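Local coordinates for protein putative acyl-CoA thioester hydrolase YbhC (Escherichia coli K-12, PDB 3GRH) that is a putative acyl-CoA thioesterase of the outer membrane that belongs to the pectinesterase family but neither binds pectin nor has pectinesterase activity, at residues P38-E44 with I392-L396; V353-I359 with W405-G411. All blocks are in the same frame, centred on the assembly; numbering follows the deposited sequence.

Overall arrangement
The two contacts illustrate how a repetitive fold finishes at one end: one stacks successive backbones, the other packs terminal chain against them. Interaction 2 pairs strand 351-355 with strand 403-407, the last in its parallel sheet, and interaction 1 joins residues 38-44 to 392-396 just beyond that edge. Their centres lie about 14 Å apart. A probable hydrogen bond of 2.9 Å from Leu40 N to Glu406 O links them, and Leu396 CD2 packs 3.6 Å from Trp405 CH2. The side chain of Ile354, in interaction 2, is about 11 Å from that of Arg340, a substrate-binding residue by similarity; interaction 1 lies away from the annotated sites, which include the predicted nucleophile Asp280.

Interaction 1. Residues P38-E44 with I392-L396; sequences PILSAKE and IQRNL
Arg394 meets Glu44 side-on, with one nitrogen for each carboxylate oxygen. NE points almost straight at Glu44 OE2 (3.0 Å, 177° at the hydrogen), while NH2 donates to the syn lone pair of Glu44 OE1 at 2.8 Å. The two flat groups are twisted 32° apart, and their side chains cross at about a right angle. CG of Arg394 sits between its own backbone N and carbonyl carbon (chi1 48°), and from there an extended chain carries the guanidinium across to residues 38-44. NH2 makes a second bond, 2.9 Å to Ile39 O, which it approaches from above the carbonyl plane; NH1 is taken up by the backbone oxygens of Pro32 and Asn382. Glu44 is held from its own side as well. Ser41 N donates to Glu44 OE1 on the anti lone pair (2.9 Å), and Glu44 N returns a bond to Ser41 OG at 3.1 Å, a capping box at the start of helix 42-45. Water molecules extend the link, one joining Ser41 OG to Ile392 O and another Glu44 OE2 to Arg394 O. Beside the charges, Leu396 lays CD1 against Glu44 CG and brings CD2 to 4.0 Å from Leu40 CD2. A leucine in place of Arg394 would probably leave the Glu44 carboxylate without its counter-charge and Ile39 O without this donor. The chemistry thus implies that one carboxylate serves two ends, closing the first turn of a helix and receiving Arg394 from a distant part of the chain; the positive charge of the arginine is likely to stabilise the ionised form of Glu44.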
ATOM      1  N   PRO A  38       6.427  21.493   2.612  1.00 11.95           N
ATOM      2  CA  PRO A  38       6.830  21.980   1.325  1.00 11.06           C
ATOM      3  C   PRO A  38       5.789  21.712   0.237  1.00 12.02           C
ATOM      4  O   PRO A  38       5.184  20.645   0.212  1.00 13.02           O
ATOM      5  CB  PRO A  38       8.101  21.188   1.006  1.00 14.49           C
ATOM      6  CG  PRO A  38       8.327  20.295   2.088  1.00 15.90           C
ATOM      7  CD  PRO A  38       7.250  20.370   3.105  1.00 13.48           C
ATOM      8  N   ILE A  39       5.650  22.687  -0.645  1.00 11.71           N
ATOM      9  CA  ILE A  39       4.646  22.717  -1.672  1.00 10.93           C
ATOM     10  C   ILE A  39       5.356  22.863  -2.991  1.00 11.89           C
ATOM     11  O   ILE A  39       6.141  23.735  -3.155  1.00 10.97           O
ATOM     12  CB  ILE A  39       3.630  23.867  -1.505  1.00 10.43           C
ATOM     13  CG1 ILE A  39       2.915  23.808  -0.134  1.00 13.38           C
ATOM     14  CG2 ILE A  39       2.609  23.864  -2.638  1.00 13.01           C
ATOM     15  CD1 ILE A  39       2.110  22.569   0.181  1.00 13.95           C
ATOM     16  N   LEU A  40       5.056  21.982  -3.922  1.00  9.68           N
ATOM     17  CA  LEU A  40       5.632  21.991  -5.271  1.00 11.18           C
ATOM     18  C   LEU A  40       5.068  23.083  -6.142  1.00 10.19           C
ATOM     19  O   LEU A  40       3.922  23.511  -6.019  1.00 11.96           O
ATOM     20  CB  LEU A  40       5.317  20.661  -5.985  1.00 10.59           C
ATOM     21  CG  LEU A  40       5.864  19.395  -5.399  1.00 12.60           C
ATOM     22  CD1 LEU A  40       5.415  18.149  -6.179  1.00 18.87           C
ATOM     23  CD2 LEU A  40       7.384  19.528  -5.279  1.00 14.69           C
ATOM     24  N   SER A  41       5.941  23.637  -6.987  1.00 11.82           N
ATOM     25  CA  SER A  41       5.506  24.491  -8.071  1.00 11.96           C
ATOM     26  C   SER A  41       4.873  23.693  -9.177  1.00 13.95           C
ATOM     27  O   SER A  41       5.040  22.513  -9.263  1.00 12.93           O
ATOM     28  CB  SER A  41       6.668  25.283  -8.691  1.00 13.03           C
ATOM     29  OG  SER A  41       7.544  24.455  -9.456  1.00 15.33           O
ATOM     30  N   ALA A  42       4.140  24.354 -10.055  1.00 12.72           N
ATOM     31  CA  ALA A  42       3.544  23.656 -11.199  1.00 14.74           C
ATOM     32  C   ALA A  42       4.556  22.939 -12.051  1.00 14.63           C
ATOM     33  O   ALA A  42       4.324  21.770 -12.483  1.00 14.82           O
ATOM     34  CB  ALA A  42       2.749  24.637 -12.066  1.00 14.31           C
ATOM     35  N   LYS A  43       5.692  23.590 -12.252  1.00 17.04           N
ATOM     36  CA  LYS A  43       6.759  23.001 -13.038  1.00 17.16           C
ATOM     37  C   LYS A  43       7.313  21.775 -12.385  1.00 16.60           C
ATOM     38  O   LYS A  43       7.552  20.755 -13.041  1.00 17.05           O
ATOM     39  CB  LYS A  43       7.852  24.035 -13.343  1.00 19.09           C
ATOM     40  CG  LYS A  43       8.959  23.442 -14.273  1.00 21.42           C
ATOM     41  CD  LYS A  43       8.401  23.051 -15.645  1.00 28.91           C
ATOM     42  CE  LYS A  43       9.497  23.001 -16.746  1.00 29.21           C
ATOM     43  NZ  LYS A  43      10.722  22.255 -16.267  1.00 33.21           N
ATOM     44  N   GLU A  44       7.561  21.874 -11.095  1.00 14.89           N
ATOM     45  CA  GLU A  44       8.022  20.674 -10.395  1.00 15.87           C
ATOM     46  C   GLU A  44       6.975  19.583 -10.464  1.00 15.82           C
ATOM     47  O   GLU A  44       7.335  18.398 -10.542  1.00 17.78           O
ATOM     48  CB  GLU A  44       8.300  21.012  -8.944  1.00 15.73           C
ATOM     49  CG  GLU A  44       9.590  21.813  -8.749  1.00 19.04           C
ATOM     50  CD  GLU A  44       9.734  22.510  -7.373  1.00 20.55           C
ATOM     51  OE1 GLU A  44       8.745  22.891  -6.741  1.00 21.81           O
ATOM     52  OE2 GLU A  44      10.883  22.742  -6.937  1.00 16.50           O
ATOM     53  N   ILE A 392      11.460  29.170  -8.463  1.00 26.02           N
ATOM     54  CA  ILE A 392      11.905  28.326  -7.346  1.00 27.28           C
ATOM     55  C   ILE A 392      12.815  27.293  -7.918  1.00 27.70           C
ATOM     56  O   ILE A 392      12.511  26.716  -8.984  1.00 28.51           O
ATOM     57  CB  ILE A 392      10.713  27.631  -6.657  1.00 26.54           C
ATOM     58  CG1 ILE A 392       9.904  28.686  -5.893  1.00 28.64           C
ATOM     59  CG2 ILE A 392      11.173  26.452  -5.725  1.00 25.04           C
ATOM     60  CD1 ILE A 392       8.425  28.343  -5.709  1.00 28.17           C
ATOM     61  N   GLN A 393      13.942  27.111  -7.237  1.00 26.86           N
ATOM     62  CA  GLN A 393      14.913  26.096  -7.558  1.00 27.65           C
ATOM     63  C   GLN A 393      15.207  25.200  -6.367  1.00 24.92           C
ATOM     64  O   GLN A 393      15.617  25.660  -5.303  1.00 24.56           O
ATOM     65  CB  GLN A 393      16.197  26.749  -8.005  1.00 27.48           C
ATOM     66  CG  GLN A 393      16.332  26.924  -9.479  1.00 29.60           C
ATOM     67  CD  GLN A 393      17.565  27.724  -9.809  1.00 30.17           C
ATOM     68  OE1 GLN A 393      18.466  27.849  -8.973  1.00 35.40           O
ATOM     69  NE2 GLN A 393      17.617  28.287 -11.014  1.00 35.39           N
ATOM     70  N   ARG A 394      15.036  23.901  -6.545  1.00 25.15           N
ATOM     71  CA  ARG A 394      15.587  22.986  -5.566  1.00 23.06           C
ATOM     72  C   ARG A 394      15.731  21.625  -6.174  1.00 20.12           C
ATOM     73  O   ARG A 394      15.044  21.306  -7.128  1.00 20.51           O
ATOM     74  CB  ARG A 394      14.785  23.006  -4.271  1.00 27.13           C
ATOM     75  CG  ARG A 394      13.350  22.906  -4.553  1.00 23.10           C
ATOM     76  CD  ARG A 394      12.401  22.857  -3.353  1.00 23.51           C
ATOM     77  NE  ARG A 394      11.096  23.089  -3.970  1.00 18.95           N
ATOM     78  CZ  ARG A 394       9.966  23.409  -3.357  1.00 13.52           C
ATOM     79  NH1 ARG A 394       9.849  23.416  -2.057  1.00 11.35           N
ATOM     80  NH2 ARG A 394       8.907  23.701  -4.074  1.00 12.98           N
ATOM     81  N   ASN A 395      16.701  20.884  -5.696  1.00 17.26           N
ATOM     82  CA  ASN A 395      16.879  19.510  -6.149  1.00 17.11           C
ATOM     83  C   ASN A 395      15.910  18.641  -5.363  1.00 15.34           C
ATOM     84  O   ASN A 395      16.064  18.430  -4.135  1.00 17.11           O
ATOM     85  CB  ASN A 395      18.313  19.091  -5.911  1.00 17.34           C
ATOM     86  CG  ASN A 395      18.582  17.618  -6.196  1.00 16.66           C
ATOM     87  OD1 ASN A 395      17.708  16.853  -6.579  1.00 13.05           O
ATOM     88  ND2 ASN A 395      19.863  17.205  -5.936  1.00 18.65           N
ATOM     89  N   LEU A 396      14.907  18.111  -6.036  1.00 14.02           N
ATOM     90  CA  LEU A 396      13.887  17.334  -5.376  1.00 13.91           C
ATOM     91  C   LEU A 396      14.366  15.997  -4.861  1.00 11.83           C
ATOM     92  O   LEU A 396      13.569  15.306  -4.183  1.00 12.28           O
ATOM     93  CB  LEU A 396      12.714  17.112  -6.339  1.00 14.23           C
ATOM     94  CG  LEU A 396      12.054  18.383  -6.822  1.00 15.67           C
ATOM     95  CD1 LEU A 396      11.078  18.092  -7.998  1.00 21.33           C
ATOM     96  CD2 LEU A 396      11.302  19.076  -5.639  1.00 20.24           C
TER
HETATM   97  O   HOH W   1       9.833  25.443 -10.172  1.00 28.29           O
HETATM   98  O   HOH W   2      12.765  22.491  -8.504  1.00 31.47           O

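Interaction 2. Residues V353-I359 with W405-G411; sequences VIRDSAI and WEYNNRG
Tyr407 and Arg355 are paired in register on adjacent parallel strands, and their side chains run side by side in the same direction. Tyr407 CD2 rests 3.7 Å above the plane of the Arg355 guanidinium, toward its rim, with ring and guanidinium planes 77° apart. The arginine chain bends at chi3 (-63°), turning NE toward Asp356 OD2 in a 2.9 Å salt bridge; its NH1 donates to Phe48 O. The other oxygen of Asp356 faces the next strand: OD1 accepts from Asn408 ND2 at 2.8 Å, in the plane of an amide that stands 79° to the carboxylate. Asn408 CB lies over one face of the tyrosine ring, toward its rim. On the same sheet face, Val353 directs CG2 obliquely at the Trp405 ring, 3.9 Å from CD1. The opposite face carries Ile354 and Glu406. There Ile359 CD1 comes within 3.5 Å of Glu406 OE1 from the opposing direction, while the glutamate's charge is met chiefly by a salt bridge to Arg37. Farther along, Arg410 lies with one guanidinium face over Ala358 CB, and its NH1 makes a weak bond to Asp356 O. Beneath the side chains, backbone bonds alternate between the strands, as in Ile354 N to Trp405 O (3.0 Å) and Tyr407 N to Ile354 O. Asp356 and Asn408 both adopt left-handed backbone angles where the chain bends, and after this matched turn the pairing resumes with Arg410 N to Ser357 O and Ile359 N to Arg410 O. Parallel strands in register, bend stacked over bend, are characteristic of successive coils in the right-handed parallel beta-helix of the pectinesterase family.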
ATOM      1  N   VAL A 353       4.274  12.143  -2.864  1.00  7.41           N
ATOM      2  CA  VAL A 353       3.579  13.354  -3.305  1.00  5.99           C
ATOM      3  C   VAL A 353       2.096  13.174  -3.102  1.00  7.52           C
ATOM      4  O   VAL A 353       1.542  12.187  -3.551  1.00  7.08           O
ATOM      5  CB  VAL A 353       3.871  13.651  -4.775  1.00  7.29           C
ATOM      6  CG1 VAL A 353       3.001  14.736  -5.326  1.00  7.13           C
ATOM      7  CG2 VAL A 353       5.323  14.024  -4.994  1.00  8.54           C
ATOM      8  N   ILE A 354       1.455  14.109  -2.448  1.00  6.38           N
ATOM      9  CA  ILE A 354       0.016  14.165  -2.336  1.00  6.59           C
ATOM     10  C   ILE A 354      -0.469  15.348  -3.114  1.00  5.17           C
ATOM     11  O   ILE A 354      -0.060  16.475  -2.848  1.00  9.40           O
ATOM     12  CB  ILE A 354      -0.429  14.266  -0.861  1.00  7.63           C
ATOM     13  CG1 ILE A 354      -0.005  13.075  -0.055  1.00  8.99           C
ATOM     14  CG2 ILE A 354      -2.003  14.339  -0.801  1.00  9.55           C
ATOM     15  CD1 ILE A 354      -0.277  13.273   1.471  1.00 10.57           C
ATOM     16  N   ARG A 355      -1.245  15.083  -4.164  1.00  6.49           N
ATOM     17  CA  ARG A 355      -1.716  16.123  -5.079  1.00  7.73           C
ATOM     18  C   ARG A 355      -3.174  16.077  -5.361  1.00  8.63           C
ATOM     19  O   ARG A 355      -3.784  15.021  -5.361  1.00  7.98           O
ATOM     20  CB  ARG A 355      -0.947  16.147  -6.393  1.00  7.17           C
ATOM     21  CG  ARG A 355      -1.016  14.905  -7.168  1.00 10.28           C
ATOM     22  CD  ARG A 355      -0.161  14.995  -8.456  1.00  9.39           C
ATOM     23  NE  ARG A 355      -0.675  16.037  -9.363  1.00  9.38           N
ATOM     24  CZ  ARG A 355       0.021  16.601 -10.351  1.00 10.56           C
ATOM     25  NH1 ARG A 355       1.203  16.193 -10.701  1.00 11.75           N
ATOM     26  NH2 ARG A 355      -0.625  17.529 -11.084  1.00 12.93           N
ATOM     27  N   ASP A 356      -3.744  17.235  -5.596  1.00  9.59           N
ATOM     28  CA  ASP A 356      -5.100  17.319  -6.043  1.00 10.28           C
ATOM     29  C   ASP A 356      -6.130  16.569  -5.134  1.00  8.78           C
ATOM     30  O   ASP A 356      -7.139  16.021  -5.618  1.00 11.96           O
ATOM     31  CB  ASP A 356      -5.218  16.829  -7.496  1.00 11.33           C
ATOM     32  CG  ASP A 356      -4.207  17.477  -8.426  1.00 19.52           C
ATOM     33  OD1 ASP A 356      -4.142  18.728  -8.462  1.00 24.73           O
ATOM     34  OD2 ASP A 356      -3.460  16.715  -9.150  1.00 24.30           O
ATOM     35  N   SER A 357      -5.845  16.564  -3.846  1.00  9.29           N
ATOM     36  CA  SER A 357      -6.543  15.782  -2.877  1.00  8.78           C
ATOM     37  C   SER A 357      -7.210  16.613  -1.800  1.00  9.57           C
ATOM     38  O   SER A 357      -6.826  17.733  -1.535  1.00 10.57           O
ATOM     39  CB  SER A 357      -5.596  14.778  -2.243  1.00  8.48           C
ATOM     40  OG  SER A 357      -5.248  13.781  -3.224  1.00  8.89           O
ATOM     41  N   ALA A 358      -8.247  16.053  -1.186  1.00  9.29           N
ATOM     42  CA  ALA A 358      -8.981  16.735  -0.130  1.00  9.92           C
ATOM     43  C   ALA A 358      -8.379  16.223   1.191  1.00  9.36           C
ATOM     44  O   ALA A 358      -8.372  15.016   1.416  1.00 11.03           O
ATOM     45  CB  ALA A 358     -10.478  16.375  -0.193  1.00 13.14           C
ATOM     46  N   ILE A 359      -7.916  17.114   2.053  1.00  9.69           N
ATOM     47  CA  ILE A 359      -7.402  16.789   3.410  1.00  8.88           C
ATOM     48  C   ILE A 359      -8.315  17.416   4.432  1.00 10.28           C
ATOM     49  O   ILE A 359      -8.490  18.606   4.486  1.00 10.04           O
ATOM     50  CB  ILE A 359      -5.961  17.267   3.600  1.00  8.37           C
ATOM     51  CG1 ILE A 359      -5.085  16.694   2.508  1.00 10.06           C
ATOM     52  CG2 ILE A 359      -5.424  16.784   4.938  1.00  9.59           C
ATOM     53  CD1 ILE A 359      -3.711  17.239   2.462  1.00 11.88           C
ATOM     54  N   TRP A 405       6.064  15.782  -0.298  1.00  9.82           N
ATOM     55  CA  TRP A 405       5.578  16.978  -0.973  1.00  9.59           C
ATOM     56  C   TRP A 405       4.077  17.025  -1.219  1.00  8.94           C
ATOM     57  O   TRP A 405       3.451  15.975  -1.260  1.00  8.77           O
ATOM     58  CB  TRP A 405       6.176  17.075  -2.370  1.00 10.29           C
ATOM     59  CG  TRP A 405       7.636  16.763  -2.504  1.00 10.11           C
ATOM     60  CD1 TRP A 405       8.132  15.600  -2.849  1.00  8.92           C
ATOM     61  CD2 TRP A 405       8.770  17.640  -2.276  1.00 10.95           C
ATOM     62  NE1 TRP A 405       9.528  15.665  -2.918  1.00 10.86           N
ATOM     63  CE2 TRP A 405       9.935  16.889  -2.509  1.00 10.88           C
ATOM     64  CE3 TRP A 405       8.910  18.959  -1.872  1.00 12.80           C
ATOM     65  CZ2 TRP A 405      11.215  17.440  -2.400  1.00 12.43           C
ATOM     66  CZ3 TRP A 405      10.183  19.496  -1.757  1.00 12.12           C
ATOM     67  CH2 TRP A 405      11.300  18.780  -2.028  1.00 14.07           C
ATOM     68  N   GLU A 406       3.539  18.255  -1.326  1.00  8.77           N
ATOM     69  CA  GLU A 406       2.153  18.459  -1.642  1.00  9.45           C
ATOM     70  C   GLU A 406       2.036  19.378  -2.804  1.00  8.03           C
ATOM     71  O   GLU A 406       2.905  20.185  -3.052  1.00  9.95           O
ATOM     72  CB  GLU A 406       1.436  19.068  -0.497  1.00 10.05           C
ATOM     73  CG  GLU A 406       1.231  18.105   0.660  1.00 13.91           C
ATOM     74  CD  GLU A 406       0.507  18.759   1.723  1.00 19.18           C
ATOM     75  OE1 GLU A 406      -0.780  18.949   1.685  1.00 17.35           O
ATOM     76  OE2 GLU A 406       1.265  19.243   2.566  1.00 19.92           O
ATOM     77  N   TYR A 407       0.975  19.231  -3.551  1.00  9.68           N
ATOM     78  CA  TYR A 407       0.603  20.137  -4.648  1.00  8.77           C
ATOM     79  C   TYR A 407      -0.905  20.247  -4.853  1.00  9.89           C
ATOM     80  O   TYR A 407      -1.591  19.232  -4.973  1.00 10.13           O
ATOM     81  CB  TYR A 407       1.223  19.653  -5.947  1.00 10.90           C
ATOM     82  CG  TYR A 407       0.896  20.483  -7.156  1.00 10.66           C
ATOM     83  CD1 TYR A 407       1.393  21.747  -7.294  1.00  9.84           C
ATOM     84  CD2 TYR A 407       0.103  19.961  -8.184  1.00  9.63           C
ATOM     85  CE1 TYR A 407       1.127  22.493  -8.401  1.00 10.82           C
ATOM     86  CE2 TYR A 407      -0.209  20.729  -9.266  1.00 10.37           C
ATOM     87  CZ  TYR A 407       0.349  21.975  -9.380  1.00 11.95           C
ATOM     88  OH  TYR A 407       0.039  22.725 -10.494  1.00 15.25           O
ATOM     89  N   ASN A 408      -1.434  21.477  -4.770  1.00  9.84           N
ATOM     90  CA  ASN A 408      -2.851  21.703  -5.147  1.00 10.29           C
ATOM     91  C   ASN A 408      -3.885  20.899  -4.323  1.00 10.50           C
ATOM     92  O   ASN A 408      -4.896  20.424  -4.838  1.00 12.55           O
ATOM     93  CB  ASN A 408      -3.030  21.404  -6.630  1.00 11.37           C
ATOM     94  CG  ASN A 408      -4.254  22.062  -7.184  1.00 15.40           C
ATOM     95  OD1 ASN A 408      -4.574  23.202  -6.830  1.00 17.41           O
ATOM     96  ND2 ASN A 408      -4.990  21.352  -8.046  1.00 18.65           N
ATOM     97  N   ASN A 409      -3.646  20.814  -3.024  1.00 10.42           N
ATOM     98  CA  ASN A 409      -4.612  20.131  -2.153  1.00 10.46           C
ATOM     99  C   ASN A 409      -5.605  21.128  -1.611  1.00 11.16           C
ATOM    100  O   ASN A 409      -5.353  22.343  -1.606  1.00 12.46           O
ATOM    101  CB  ASN A 409      -3.929  19.362  -1.059  1.00 11.89           C
ATOM    102  CG  ASN A 409      -2.989  18.287  -1.580  1.00 12.75           C
ATOM    103  OD1 ASN A 409      -1.862  18.091  -1.051  1.00 18.90           O
ATOM    104  ND2 ASN A 409      -3.442  17.520  -2.506  1.00  8.69           N
ATOM    105  N   ARG A 410      -6.716  20.597  -1.126  1.00 11.13           N
ATOM    106  CA  ARG A 410      -7.831  21.389  -0.625  1.00 12.86           C
ATOM    107  C   ARG A 410      -8.357  20.761   0.650  1.00 12.71           C
ATOM    108  O   ARG A 410      -7.880  19.739   1.102  1.00 15.41           O
ATOM    109  CB  ARG A 410      -8.914  21.465  -1.668  1.00 12.99           C
ATOM    110  CG  ARG A 410      -9.579  20.182  -1.988  1.00 14.65           C
ATOM    111  CD  ARG A 410     -10.420  20.294  -3.242  1.00 16.20           C
ATOM    112  NE  ARG A 410     -11.228  19.104  -3.446  1.00 18.84           N
ATOM    113  CZ  ARG A 410     -10.755  18.022  -4.049  1.00 20.13           C
ATOM    114  NH1 ARG A 410      -9.552  18.032  -4.575  1.00 25.22           N
ATOM    115  NH2 ARG A 410     -11.500  16.945  -4.147  1.00 21.25           N
ATOM    116  N   GLY A 411      -9.336  21.413   1.259  1.00 15.65           N
ATOM    117  CA  GLY A 411      -9.800  20.930   2.548  1.00 15.52           C
ATOM    118  C   GLY A 411      -9.203  21.711   3.695  1.00 15.24           C
ATOM    119  O   GLY A 411      -8.183  22.372   3.566  1.00 16.04           O
TER